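Local coordinates for protein fuculose-1-phosphate aldolase (Thermus thermophilus, PDB 2FLF) that is a class II aldolase family protein with the AraD-like alpha/beta fold, with a mixed central sheet flanked by helices, in an assembly of four chains, at residues K116-L121 with A145-G150; S102-L107 with E178-L183; G36-K41 with E52-V57; A26-V31 with L86-P91. All coordinates share one frame; numbering follows the deposited sequence.

Interaction 1: residues K116-L121 with A145-G150; sequences KEVPVL and ACLLRG
Val118 and Val120 approach Leu147 from the neighbouring strand, and both pairs meet at a slant. In Val118, CG1 lies trans to the backbone N (chi1 -180°), which carries this methyl to Leu147, with CG1 to CD1 at 3.7 Å. Val120 uses its other branch: its CG2 stands 3.9 Å from Leu147 CB, while CG1 leans toward Arg149. Val120 and Leu147 are bridge partners on one sheet face, under helix 92-98. On the other face, Leu121 lies beside Leu148, and CD1 of Leu148 curls back to 3.5 Å from Leu121 O. There Leu121 also sends CD1 to Cys146 SG at 4.0 Å, and helix 130-142 covers this side. Pro119 lays its CG against Cys146 CB. Strands 118-121 and 145-148 run parallel with a 32° twist. Leu147 N donates to Pro119 O at 2.9 Å and 171°, nearly straight, whereas the bond from Leu121 N to Leu147 O, also 2.9 Å, is more bent. Arg149 N then reaches Leu121 O at 3.2 Å. Three N-H to O bonds thus join the main chains, while the side chains that meet are almost wholly apolar and pack on both faces.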
loop_
_atom_site.group_PDB
_atom_site.type_symbol
_atom_site.label_atom_id
_atom_site.label_comp_id
_atom_site.label_asym_id
_atom_site.label_seq_id
_atom_site.Cartn_x
_atom_site.Cartn_y
_atom_site.Cartn_z
ATOM N N LYS B 116 -18.439 11.164 14.057
ATOM C CA LYS B 116 -18.524 12.387 14.818
ATOM C C LYS B 116 -17.535 12.394 15.983
ATOM O O LYS B 116 -16.763 13.330 16.128
ATOM C CB LYS B 116 -19.960 12.522 15.330
ATOM C CG LYS B 116 -21.041 12.383 14.243
ATOM C CD LYS B 116 -22.428 12.031 14.851
ATOM C CE LYS B 116 -22.907 12.987 15.964
ATOM N NZ LYS B 116 -23.355 14.306 15.444
ATOM N N GLU B 117 -17.588 11.347 16.810
ATOM C CA GLU B 117 -16.704 11.154 17.972
ATOM C C GLU B 117 -16.521 9.634 18.208
ATOM O O GLU B 117 -17.503 8.873 18.248
ATOM C CB GLU B 117 -17.300 11.824 19.215
ATOM C CG GLU B 117 -16.715 11.331 20.537
ATOM C CD GLU B 117 -17.159 12.169 21.723
ATOM O OE1 GLU B 117 -16.951 11.739 22.888
ATOM O OE2 GLU B 117 -17.708 13.269 21.483
ATOM N N VAL B 118 -15.270 9.198 18.363
ATOM C CA VAL B 118 -14.986 7.777 18.526
ATOM C C VAL B 118 -14.425 7.406 19.878
ATOM O O VAL B 118 -13.222 7.488 20.117
ATOM C CB VAL B 118 -14.013 7.278 17.435
ATOM C CG1 VAL B 118 -13.740 5.795 17.620
ATOM C CG2 VAL B 118 -14.607 7.552 16.060
ATOM N N PRO B 119 -15.296 6.954 20.776
ATOM C CA PRO B 119 -14.893 6.565 22.121
ATOM C C PRO B 119 -13.949 5.374 22.151
ATOM O O PRO B 119 -13.894 4.573 21.216
ATOM C CB PRO B 119 -16.233 6.265 22.801
ATOM C CG PRO B 119 -17.030 5.721 21.702
ATOM C CD PRO B 119 -16.713 6.644 20.544
ATOM N N VAL B 120 -13.211 5.253 23.239
ATOM C CA VAL B 120 -12.311 4.131 23.385
ATOM C C VAL B 120 -12.528 3.413 24.704
ATOM O O VAL B 120 -12.037 3.839 25.747
ATOM C CB VAL B 120 -10.877 4.570 23.317
ATOM C CG1 VAL B 120 -9.965 3.339 23.335
ATOM C CG2 VAL B 120 -10.698 5.423 22.089
ATOM N N LEU B 121 -13.269 2.318 24.648
ATOM C CA LEU B 121 -13.542 1.536 25.837
ATOM C C LEU B 121 -12.230 0.916 26.287
ATOM O O LEU B 121 -11.373 0.631 25.462
ATOM C CB LEU B 121 -14.564 0.460 25.500
ATOM C CG LEU B 121 -15.660 0.993 24.571
ATOM C CD1 LEU B 121 -16.495 -0.157 24.085
ATOM C CD2 LEU B 121 -16.524 2.033 25.274
ATOM N N ALA B 145 -19.445 4.134 16.083
ATOM C CA ALA B 145 -18.266 3.295 16.040
ATOM C C ALA B 145 -17.531 3.459 17.334
ATOM O O ALA B 145 -17.737 4.430 18.037
ATOM C CB ALA B 145 -17.357 3.676 14.847
ATOM N N CYS B 146 -16.681 2.501 17.662
ATOM C CA CYS B 146 -15.949 2.610 18.881
ATOM C C CYS B 146 -14.696 1.765 18.844
ATOM O O CYS B 146 -14.642 0.735 18.192
ATOM C CB CYS B 146 -16.837 2.210 20.053
ATOM S SG CYS B 146 -17.152 0.445 20.151
ATOM N N LEU B 147 -13.675 2.234 19.549
ATOM C CA LEU B 147 -12.403 1.551 19.632
ATOM C C LEU B 147 -12.325 0.826 20.977
ATOM O O LEU B 147 -12.851 1.308 21.978
ATOM C CB LEU B 147 -11.266 2.577 19.505
ATOM C CG LEU B 147 -11.020 3.149 18.100
ATOM C CD1 LEU B 147 -10.321 4.478 18.182
ATOM C CD2 LEU B 147 -10.191 2.166 17.287
ATOM N N LEU B 148 -11.721 -0.361 20.971
ATOM C CA LEU B 148 -11.521 -1.149 22.181
ATOM C C LEU B 148 -10.012 -1.256 22.270
ATOM O O LEU B 148 -9.390 -2.084 21.599
ATOM C CB LEU B 148 -12.144 -2.540 22.073
ATOM C CG LEU B 148 -12.029 -3.421 23.328
ATOM C CD1 LEU B 148 -12.286 -2.596 24.565
ATOM C CD2 LEU B 148 -13.035 -4.567 23.265
ATOM N N ARG B 149 -9.439 -0.378 23.092
ATOM C CA ARG B 149 -8.006 -0.283 23.285
ATOM C C ARG B 149 -7.281 -1.610 23.197
ATOM O O ARG B 149 -7.566 -2.542 23.957
ATOM C CB ARG B 149 -7.693 0.403 24.618
ATOM C CG ARG B 149 -6.206 0.580 24.835
ATOM C CD ARG B 149 -5.936 1.340 26.092
ATOM N NE ARG B 149 -6.613 2.622 26.053
ATOM C CZ ARG B 149 -6.592 3.505 27.039
ATOM N NH1 ARG B 149 -7.246 4.655 26.907
ATOM N NH2 ARG B 149 -5.922 3.238 28.154
ATOM N N GLY B 150 -6.345 -1.686 22.254
ATOM C CA GLY B 150 -5.574 -2.902 22.073
ATOM C C GLY B 150 -6.273 -3.848 21.133
ATOM O O GLY B 150 -5.643 -4.449 20.268
#

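Interaction 2: residues S102-L107 with E178-L183; sequences SRLRPL and ESAQIL
The edge strand 103-104 and the turn after it pack against the long C-terminal helix 162-192, a strand-to-helix contact at one end of the central sheet. Leu183 carries most of it, its two methyls serving different partners. CD1 lies 3.8 Å from Leu104 CG, and CD2 lies 3.6 Å from Leu107 CG; in both pairs the side chains run at a slant to each other. The same CD2 also sits 3.8 Å from Arg105 O, so this methyl touches both a backbone carbonyl and a leucine. With CG of Leu183 trans to the carbonyl carbon (chi1 -77°), the side chain, which leaves the helix obliquely, extends its methyls to the facing segment. One helical turn earlier, Ser179 comes nearest to Pro106, with OG 3.5 Å from CB of the proline ring. That approach is van der Waals in kind: the hydroxyl has its polar partner in Asp108, with a weaker bond to Thr175 O. Ala180 adds a looser touch, its CB 4.5 Å from Leu104 CD2. Helix geometry explains the spacing, since Leu183 N bonds to Ser179 O at 2.7 Å and places both residues on the same flank.

Around the contact, Leu97 of helix 92-98 packs on Leu183. Trp189 of the second subunit also meets Leu183, and Phe99 of the third subunit meets Leu107, so the contact borders two subunit interfaces. Apolar side chains from a sheet strand and the loop after it, packed on a helix lying against the sheet, fit the layered alpha/beta architecture of this AraD-like domain.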
loop_
_atom_site.group_PDB
_atom_site.type_symbol
_atom_site.label_atom_id
_atom_site.label_comp_id
_atom_site.label_asym_id
_atom_site.label_seq_id
_atom_site.Cartn_x
_atom_site.Cartn_y
_atom_site.Cartn_z
ATOM N N SER B 102 -8.947 8.520 24.776
ATOM C CA SER B 102 -10.143 8.051 25.473
ATOM C C SER B 102 -11.288 8.331 24.552
ATOM O O SER B 102 -12.419 7.925 24.784
ATOM C CB SER B 102 -10.355 8.823 26.784
ATOM O OG SER B 102 -9.574 8.286 27.833
ATOM N N ARG B 103 -10.954 9.073 23.508
ATOM C CA ARG B 103 -11.881 9.483 22.467
ATOM C C ARG B 103 -11.042 9.878 21.250
ATOM O O ARG B 103 -9.961 10.464 21.393
ATOM C CB ARG B 103 -12.679 10.699 22.934
ATOM C CG ARG B 103 -13.466 10.490 24.246
ATOM C CD ARG B 103 -14.336 11.758 24.692
ATOM N NE ARG B 103 -15.312 11.387 25.761
ATOM C CZ ARG B 103 -16.207 12.216 26.344
ATOM N NH1 ARG B 103 -16.260 13.522 25.977
ATOM N NH2 ARG B 103 -17.093 11.729 27.265
ATOM N N LEU B 104 -11.527 9.551 20.059
ATOM C CA LEU B 104 -10.831 9.903 18.825
ATOM C C LEU B 104 -11.750 10.888 18.143
ATOM O O LEU B 104 -12.938 10.586 17.966
ATOM C CB LEU B 104 -10.651 8.677 17.936
ATOM C CG LEU B 104 -9.260 8.516 17.334
ATOM C CD1 LEU B 104 -8.287 8.128 18.425
ATOM C CD2 LEU B 104 -9.283 7.453 16.272
ATOM N N ARG B 105 -11.212 12.053 17.767
ATOM C CA ARG B 105 -12.010 13.122 17.125
ATOM C C ARG B 105 -11.506 13.389 15.712
ATOM O O ARG B 105 -10.508 14.074 15.514
ATOM C CB ARG B 105 -11.915 14.433 17.926
ATOM C CG ARG B 105 -11.819 14.293 19.445
ATOM C CD ARG B 105 -13.186 14.133 20.115
ATOM N NE ARG B 105 -13.633 15.347 20.797
ATOM C CZ ARG B 105 -13.022 15.894 21.844
ATOM N NH1 ARG B 105 -11.923 15.347 22.354
ATOM N NH2 ARG B 105 -13.517 16.994 22.387
ATOM N N PRO B 106 -12.201 12.861 14.704
ATOM C CA PRO B 106 -11.741 13.088 13.330
ATOM C C PRO B 106 -11.470 14.572 13.060
ATOM O O PRO B 106 -12.232 15.422 13.504
ATOM C CB PRO B 106 -12.904 12.567 12.485
ATOM C CG PRO B 106 -13.593 11.570 13.377
ATOM C CD PRO B 106 -13.533 12.227 14.726
ATOM N N LEU B 107 -10.382 14.893 12.359
ATOM C CA LEU B 107 -10.114 16.291 12.031
ATOM C C LEU B 107 -10.750 16.580 10.690
ATOM O O LEU B 107 -10.957 17.731 10.322
ATOM C CB LEU B 107 -8.629 16.574 11.901
ATOM C CG LEU B 107 -7.713 16.420 13.106
ATOM C CD1 LEU B 107 -6.332 17.009 12.730
ATOM C CD2 LEU B 107 -8.312 17.116 14.324
ATOM N N GLU B 178 -9.270 6.041 7.738
ATOM C CA GLU B 178 -8.851 7.189 6.930
ATOM C C GLU B 178 -8.500 8.260 7.976
ATOM O O GLU B 178 -7.396 8.806 7.966
ATOM C CB GLU B 178 -10.022 7.628 6.027
ATOM C CG GLU B 178 -9.790 8.763 5.016
ATOM C CD GLU B 178 -11.074 9.104 4.216
ATOM O OE1 GLU B 178 -12.118 9.383 4.852
ATOM O OE2 GLU B 178 -11.047 9.092 2.959
ATOM N N SER B 179 -9.433 8.486 8.909
ATOM C CA SER B 179 -9.295 9.460 9.972
ATOM C C SER B 179 -8.096 9.278 10.901
ATOM O O SER B 179 -7.378 10.244 11.208
ATOM C CB SER B 179 -10.562 9.493 10.814
ATOM O OG SER B 179 -11.609 10.201 10.190
ATOM N N ALA B 180 -7.881 8.055 11.365
ATOM C CA ALA B 180 -6.774 7.820 12.282
ATOM C C ALA B 180 -5.482 8.186 11.590
ATOM O O ALA B 180 -4.535 8.704 12.201
ATOM C CB ALA B 180 -6.744 6.369 12.724
ATOM N N GLN B 181 -5.457 7.905 10.297
ATOM C CA GLN B 181 -4.294 8.204 9.489
ATOM C C GLN B 181 -4.165 9.711 9.345
ATOM O O GLN B 181 -3.082 10.254 9.532
ATOM C CB GLN B 181 -4.412 7.511 8.130
ATOM C CG GLN B 181 -4.412 5.994 8.263
ATOM C CD GLN B 181 -4.108 5.293 6.968
ATOM O OE1 GLN B 181 -3.483 5.855 6.079
ATOM N NE2 GLN B 181 -4.529 4.053 6.861
ATOM N N ILE B 182 -5.266 10.399 9.049
ATOM C CA ILE B 182 -5.199 11.851 8.911
ATOM C C ILE B 182 -4.681 12.425 10.225
ATOM O O ILE B 182 -3.836 13.313 10.247
ATOM C CB ILE B 182 -6.553 12.442 8.582
ATOM C CG1 ILE B 182 -7.048 11.856 7.261
ATOM C CG2 ILE B 182 -6.441 13.967 8.493
ATOM C CD1 ILE B 182 -7.813 12.822 6.406
ATOM N N LEU B 183 -5.188 11.874 11.319
ATOM C CA LEU B 183 -4.764 12.270 12.638
ATOM C C LEU B 183 -3.270 12.005 12.731
ATOM O O LEU B 183 -2.484 12.929 12.876
ATOM C CB LEU B 183 -5.523 11.465 13.694
ATOM C CG LEU B 183 -6.970 11.878 13.979
ATOM C CD1 LEU B 183 -7.650 10.871 14.898
ATOM C CD2 LEU B 183 -6.953 13.235 14.594
#

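Interaction 3: residues G36-K41 with E52-V57; sequences GFLITK and EDLLEV
Val57 lies over one face of the Phe37 ring, and this pair forms the apolar centre of the hairpin-like contact. Val57 CB stands 3.6 Å from the ring centroid of Phe37, 28° off the normal, a CH-pi approach shifted toward the ring rim. Phe37 reaches it because CG sits between the backbone N and carbonyl carbon (chi1 55°), which lays the ring alongside the valine. Ile39, on the same side of the sheet, brings CG2 to the edge of the Phe37 ring, in its plane, and to 3.7 Å from Val57 CG2. On the other face of the sheet, Leu38 crosses Glu56 at about a right angle, CD1 meeting the aliphatic CG at 3.6 Å, and the Glu56 carboxylate bonds weakly to Thr33.

Paired main chains frame these groups. Phe37 N to Val57 O measures 2.7 Å, and the return bond from Val57 N to Phe37 O is nearly straight at 173°. Ile39 and Leu55 form a second reciprocal pair, with Leu55 N to Ile39 O at 3.1 Å. At the polar edge, the Lys41 chain bends so that NZ reaches Glu52 O at 2.6 Å, while the carboxylate of Asp53 binds Thr50 N.

Strand 54-57 is the outermost strand on this side of the sheet within the chain, and strand 28-32 lies beyond 37-40. Helix 71-80 covers the Phe37 and Ile39 side, whereas helix 2-18 receives Leu38 and Leu54 on the opposite one.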
loop_
_atom_site.group_PDB
_atom_site.type_symbol
_atom_site.label_atom_id
_atom_site.label_comp_id
_atom_site.label_asym_id
_atom_site.label_seq_id
_atom_site.Cartn_x
_atom_site.Cartn_y
_atom_site.Cartn_z
ATOM N N GLY B 36 -32.413 -13.619 15.383
ATOM C CA GLY B 36 -31.552 -12.797 16.203
ATOM C C GLY B 36 -30.689 -12.048 15.224
ATOM O O GLY B 36 -31.102 -11.048 14.654
ATOM N N PHE B 37 -29.486 -12.558 15.017
ATOM C CA PHE B 37 -28.579 -11.959 14.076
ATOM C C PHE B 37 -27.902 -13.026 13.198
ATOM O O PHE B 37 -28.011 -14.219 13.461
ATOM C CB PHE B 37 -27.558 -11.091 14.825
ATOM C CG PHE B 37 -26.784 -11.814 15.909
ATOM C CD1 PHE B 37 -25.680 -12.604 15.600
ATOM C CD2 PHE B 37 -27.120 -11.646 17.248
ATOM C CE1 PHE B 37 -24.919 -13.213 16.611
ATOM C CE2 PHE B 37 -26.366 -12.251 18.259
ATOM C CZ PHE B 37 -25.261 -13.037 17.939
ATOM N N LEU B 38 -27.244 -12.590 12.130
ATOM C CA LEU B 38 -26.539 -13.493 11.231
ATOM C C LEU B 38 -25.084 -13.037 11.271
ATOM O O LEU B 38 -24.745 -11.990 10.707
ATOM C CB LEU B 38 -27.101 -13.364 9.825
ATOM C CG LEU B 38 -26.628 -14.340 8.752
ATOM C CD1 LEU B 38 -27.005 -15.772 9.112
ATOM C CD2 LEU B 38 -27.249 -13.929 7.429
ATOM N N ILE B 39 -24.240 -13.833 11.934
ATOM C CA ILE B 39 -22.828 -13.528 12.139
ATOM C C ILE B 39 -21.887 -14.514 11.463
ATOM O O ILE B 39 -22.252 -15.670 11.267
ATOM C CB ILE B 39 -22.530 -13.492 13.665
ATOM C CG1 ILE B 39 -21.139 -12.937 13.934
ATOM C CG2 ILE B 39 -22.637 -14.902 14.265
ATOM C CD1 ILE B 39 -20.987 -12.472 15.359
ATOM N N THR B 40 -20.677 -14.078 11.112
ATOM C CA THR B 40 -19.737 -15.000 10.453
ATOM C C THR B 40 -19.310 -16.086 11.433
ATOM O O THR B 40 -19.400 -15.904 12.642
ATOM C CB THR B 40 -18.435 -14.300 9.935
ATOM O OG1 THR B 40 -17.719 -13.744 11.039
ATOM C CG2 THR B 40 -18.746 -13.225 8.919
ATOM N N LYS B 41 -18.832 -17.207 10.908
ATOM C CA LYS B 41 -18.395 -18.322 11.751
ATOM C C LYS B 41 -17.058 -18.071 12.415
ATOM O O LYS B 41 -16.310 -17.162 12.056
ATOM C CB LYS B 41 -18.315 -19.624 10.941
ATOM C CG LYS B 41 -19.649 -20.344 10.714
ATOM C CD LYS B 41 -19.698 -21.693 11.451
ATOM C CE LYS B 41 -20.857 -22.562 10.971
ATOM N NZ LYS B 41 -20.739 -22.885 9.522
ATOM N N GLU B 52 -22.397 -21.103 3.850
ATOM C CA GLU B 52 -22.361 -21.952 5.042
ATOM C C GLU B 52 -21.333 -21.514 6.075
ATOM O O GLU B 52 -21.125 -22.201 7.076
ATOM C CB GLU B 52 -22.084 -23.411 4.677
ATOM C CG GLU B 52 -23.174 -24.079 3.848
ATOM C CD GLU B 52 -23.087 -23.699 2.387
ATOM O OE1 GLU B 52 -24.002 -24.068 1.620
ATOM O OE2 GLU B 52 -22.096 -23.036 2.007
ATOM N N ASP B 53 -20.681 -20.382 5.832
ATOM C CA ASP B 53 -19.696 -19.863 6.774
ATOM C C ASP B 53 -20.406 -18.914 7.728
ATOM O O ASP B 53 -19.816 -18.424 8.683
ATOM C CB ASP B 53 -18.581 -19.127 6.021
ATOM C CG ASP B 53 -17.587 -20.080 5.375
ATOM O OD1 ASP B 53 -16.858 -19.666 4.442
ATOM O OD2 ASP B 53 -17.533 -21.246 5.817
ATOM N N LEU B 54 -21.686 -18.674 7.450
ATOM C CA LEU B 54 -22.516 -17.777 8.240
ATOM C C LEU B 54 -23.524 -18.596 9.049
ATOM O O LEU B 54 -24.080 -19.585 8.568
ATOM C CB LEU B 54 -23.236 -16.792 7.311
ATOM C CG LEU B 54 -22.539 -16.245 6.042
ATOM C CD1 LEU B 54 -23.522 -15.298 5.351
ATOM C CD2 LEU B 54 -21.220 -15.517 6.344
ATOM N N LEU B 55 -23.764 -18.168 10.283
ATOM C CA LEU B 55 -24.657 -18.870 11.198
ATOM C C LEU B 55 -25.617 -17.929 11.893
ATOM O O LEU B 55 -25.242 -16.829 12.282
ATOM C CB LEU B 55 -23.804 -19.587 12.240
ATOM C CG LEU B 55 -24.320 -19.769 13.667
ATOM C CD1 LEU B 55 -25.015 -21.115 13.820
ATOM C CD2 LEU B 55 -23.141 -19.707 14.618
ATOM N N GLU B 56 -26.857 -18.372 12.064
ATOM C CA GLU B 56 -27.872 -17.563 12.734
ATOM C C GLU B 56 -27.829 -17.768 14.242
ATOM O O GLU B 56 -27.767 -18.897 14.713
ATOM C CB GLU B 56 -29.267 -17.916 12.214
ATOM C CG GLU B 56 -29.754 -17.073 11.044
ATOM C CD GLU B 56 -30.919 -16.166 11.416
ATOM O OE1 GLU B 56 -31.494 -15.542 10.500
ATOM O OE2 GLU B 56 -31.257 -16.075 12.617
ATOM N N VAL B 57 -27.871 -16.667 14.987
ATOM C CA VAL B 57 -27.819 -16.705 16.445
ATOM C C VAL B 57 -29.026 -15.953 16.961
ATOM O O VAL B 57 -29.312 -14.856 16.507
ATOM C CB VAL B 57 -26.515 -16.025 16.992
ATOM C CG1 VAL B 57 -26.327 -16.321 18.453
ATOM C CG2 VAL B 57 -25.317 -16.526 16.256
#

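Interaction 4: residues A26-V31 with L86-P91; sequences AGNFSV and LVHAHP
Asn28 and His88 form a hydrogen-bonded antiparallel pair: His88 N donates to Asn28 O at 2.8 Å, and Asn28 N returns a longer bond to His88 O at 3.2 Å. Ser30 and Leu86 repeat the pattern, with Ser30 N to Leu86 O at 2.8 Å and Leu86 N to Ser30 O at the same length. The strands run almost exactly antiparallel, at 178°.

Beside these bonds the Asn28 amide and His88 ring meet at a slant, their planes 37° apart, with OD1 of Asn28 3.3 Å from His88 CB and ND2 in the plane at the ring's edge. Both amide ends have partners elsewhere, OD1 on His74 and ND2 on Glu70, which would fix the rotation of the amide. Ser30 OG also binds His74, while packing against Leu86 CB at 3.6 Å. His88 ND1 is held by Ala153 O, and its ring stacks with Phe154. On the reverse face, Phe29 CB lies 4.0 Å from Val87 CG2; chi1 of 37° swings the phenyl away from the partner strand.

Both strands are internal to the sheet, with 37-40 beyond the first and 153-157 beyond the second. Helices 2-18 and 162-192 cover the Phe29 and Val87 face, while His74 and Tyr78 of helix 71-80 reach Ser30 on the other.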
loop_
_atom_site.group_PDB
_atom_site.type_symbol
_atom_site.label_atom_id
_atom_site.label_comp_id
_atom_site.label_asym_id
_atom_site.label_seq_id
_atom_site.Cartn_x
_atom_site.Cartn_y
_atom_site.Cartn_z
ATOM N N ALA B 26 -9.394 -13.277 11.253
ATOM C CA ALA B 26 -9.986 -12.476 12.319
ATOM C C ALA B 26 -11.137 -11.574 11.924
ATOM O O ALA B 26 -11.565 -11.528 10.763
ATOM C CB ALA B 26 -8.912 -11.658 13.007
ATOM N N GLY B 27 -11.633 -10.852 12.919
ATOM C CA GLY B 27 -12.738 -9.960 12.682
ATOM C C GLY B 27 -14.005 -10.764 12.551
ATOM O O GLY B 27 -13.978 -11.981 12.558
ATOM N N ASN B 28 -15.114 -10.063 12.438
ATOM C CA ASN B 28 -16.415 -10.676 12.296
ATOM C C ASN B 28 -17.480 -9.584 12.087
ATOM O O ASN B 28 -17.312 -8.441 12.501
ATOM C CB ASN B 28 -16.721 -11.548 13.521
ATOM C CG ASN B 28 -16.304 -10.902 14.838
ATOM O OD1 ASN B 28 -16.900 -9.924 15.279
ATOM N ND2 ASN B 28 -15.277 -11.461 15.473
ATOM N N PHE B 29 -18.555 -9.929 11.402
ATOM C CA PHE B 29 -19.605 -8.970 11.152
ATOM C C PHE B 29 -20.961 -9.671 11.082
ATOM O O PHE B 29 -21.066 -10.812 10.649
ATOM C CB PHE B 29 -19.290 -8.183 9.865
ATOM C CG PHE B 29 -18.654 -9.006 8.781
ATOM C CD1 PHE B 29 -19.421 -9.537 7.752
ATOM C CD2 PHE B 29 -17.278 -9.254 8.792
ATOM C CE1 PHE B 29 -18.838 -10.312 6.735
ATOM C CE2 PHE B 29 -16.682 -10.012 7.791
ATOM C CZ PHE B 29 -17.472 -10.552 6.750
ATOM N N SER B 30 -22.005 -8.971 11.494
ATOM C CA SER B 30 -23.327 -9.557 11.534
ATOM C C SER B 30 -24.398 -8.607 11.061
ATOM O O SER B 30 -24.156 -7.418 10.905
ATOM C CB SER B 30 -23.632 -9.932 12.972
ATOM O OG SER B 30 -23.523 -8.775 13.802
ATOM N N VAL B 31 -25.589 -9.142 10.838
ATOM C CA VAL B 31 -26.739 -8.339 10.435
ATOM C C VAL B 31 -27.873 -8.841 11.308
ATOM O O VAL B 31 -27.896 -10.014 11.674
ATOM C CB VAL B 31 -27.144 -8.553 8.955
ATOM C CG1 VAL B 31 -26.090 -8.008 8.052
ATOM C CG2 VAL B 31 -27.362 -10.025 8.683
ATOM N N LEU B 86 -23.322 -5.026 12.205
ATOM C CA LEU B 86 -22.219 -4.741 13.098
ATOM C C LEU B 86 -20.951 -5.330 12.481
ATOM O O LEU B 86 -20.915 -6.512 12.094
ATOM C CB LEU B 86 -22.511 -5.358 14.469
ATOM C CG LEU B 86 -21.611 -4.984 15.647
ATOM C CD1 LEU B 86 -21.907 -3.563 16.080
ATOM C CD2 LEU B 86 -21.865 -5.925 16.810
ATOM N N VAL B 87 -19.920 -4.493 12.365
ATOM C CA VAL B 87 -18.668 -4.925 11.784
ATOM C C VAL B 87 -17.563 -4.708 12.784
ATOM O O VAL B 87 -17.400 -3.607 13.312
ATOM C CB VAL B 87 -18.316 -4.132 10.501
ATOM C CG1 VAL B 87 -17.036 -4.667 9.905
ATOM C CG2 VAL B 87 -19.404 -4.242 9.488
ATOM N N HIS B 88 -16.795 -5.758 13.034
ATOM C CA HIS B 88 -15.700 -5.699 13.975
ATOM C C HIS B 88 -14.351 -5.949 13.315
ATOM O O HIS B 88 -14.050 -7.055 12.954
ATOM C CB HIS B 88 -15.937 -6.729 15.071
ATOM C CG HIS B 88 -14.795 -6.850 16.025
ATOM N ND1 HIS B 88 -14.176 -5.752 16.583
ATOM C CD2 HIS B 88 -14.148 -7.932 16.509
ATOM C CE1 HIS B 88 -13.196 -6.154 17.368
ATOM N NE2 HIS B 88 -13.160 -7.473 17.342
ATOM N N ALA B 89 -13.520 -4.931 13.183
ATOM C CA ALA B 89 -12.227 -5.127 12.533
ATOM C C ALA B 89 -11.047 -4.608 13.315
ATOM O O ALA B 89 -11.163 -4.149 14.447
ATOM C CB ALA B 89 -12.222 -4.486 11.149
ATOM N N HIS B 90 -9.888 -4.675 12.687
ATOM C CA HIS B 90 -8.691 -4.225 13.353
ATOM C C HIS B 90 -7.873 -3.222 12.549
ATOM O O HIS B 90 -6.820 -3.546 12.017
ATOM C CB HIS B 90 -7.861 -5.445 13.746
ATOM C CG HIS B 90 -8.585 -6.373 14.669
ATOM N ND1 HIS B 90 -9.448 -7.352 14.221
ATOM C CD2 HIS B 90 -8.660 -6.400 16.022
ATOM C CE1 HIS B 90 -10.027 -7.936 15.255
ATOM N NE2 HIS B 90 -9.568 -7.376 16.359
ATOM N N PRO B 91 -8.382 -1.996 12.422
ATOM C CA PRO B 91 -7.698 -0.920 11.687
ATOM C C PRO B 91 -6.437 -0.567 12.476
ATOM O O PRO B 91 -6.507 -0.004 13.556
ATOM C CB PRO B 91 -8.745 0.202 11.655
ATOM C CG PRO B 91 -9.640 -0.099 12.847
ATOM C CD PRO B 91 -9.754 -1.596 12.784
#

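Overall arrangement
From the N terminus, strand 28-32 opens the loop that interaction 4 closes at 86-91. Interaction 3 is nested inside that loop, pairing strands 37-40 and 54-57, and the two touch where Leu38 and Val31 meet between neighbouring strands. Farther along, interaction 2 opens at 102-107 and closes only on helix 162-192, with interaction 1 nested within it; strand 103-104 adjoins strand 118-121 in the sheet. The two nested pairs follow in series, without crossing. Interactions 2 and 3 lie on opposite sides of the chain's centre, about 31 Å apart between centres, while interaction 4 lies close to that centre. All four reach the same mixed sheet.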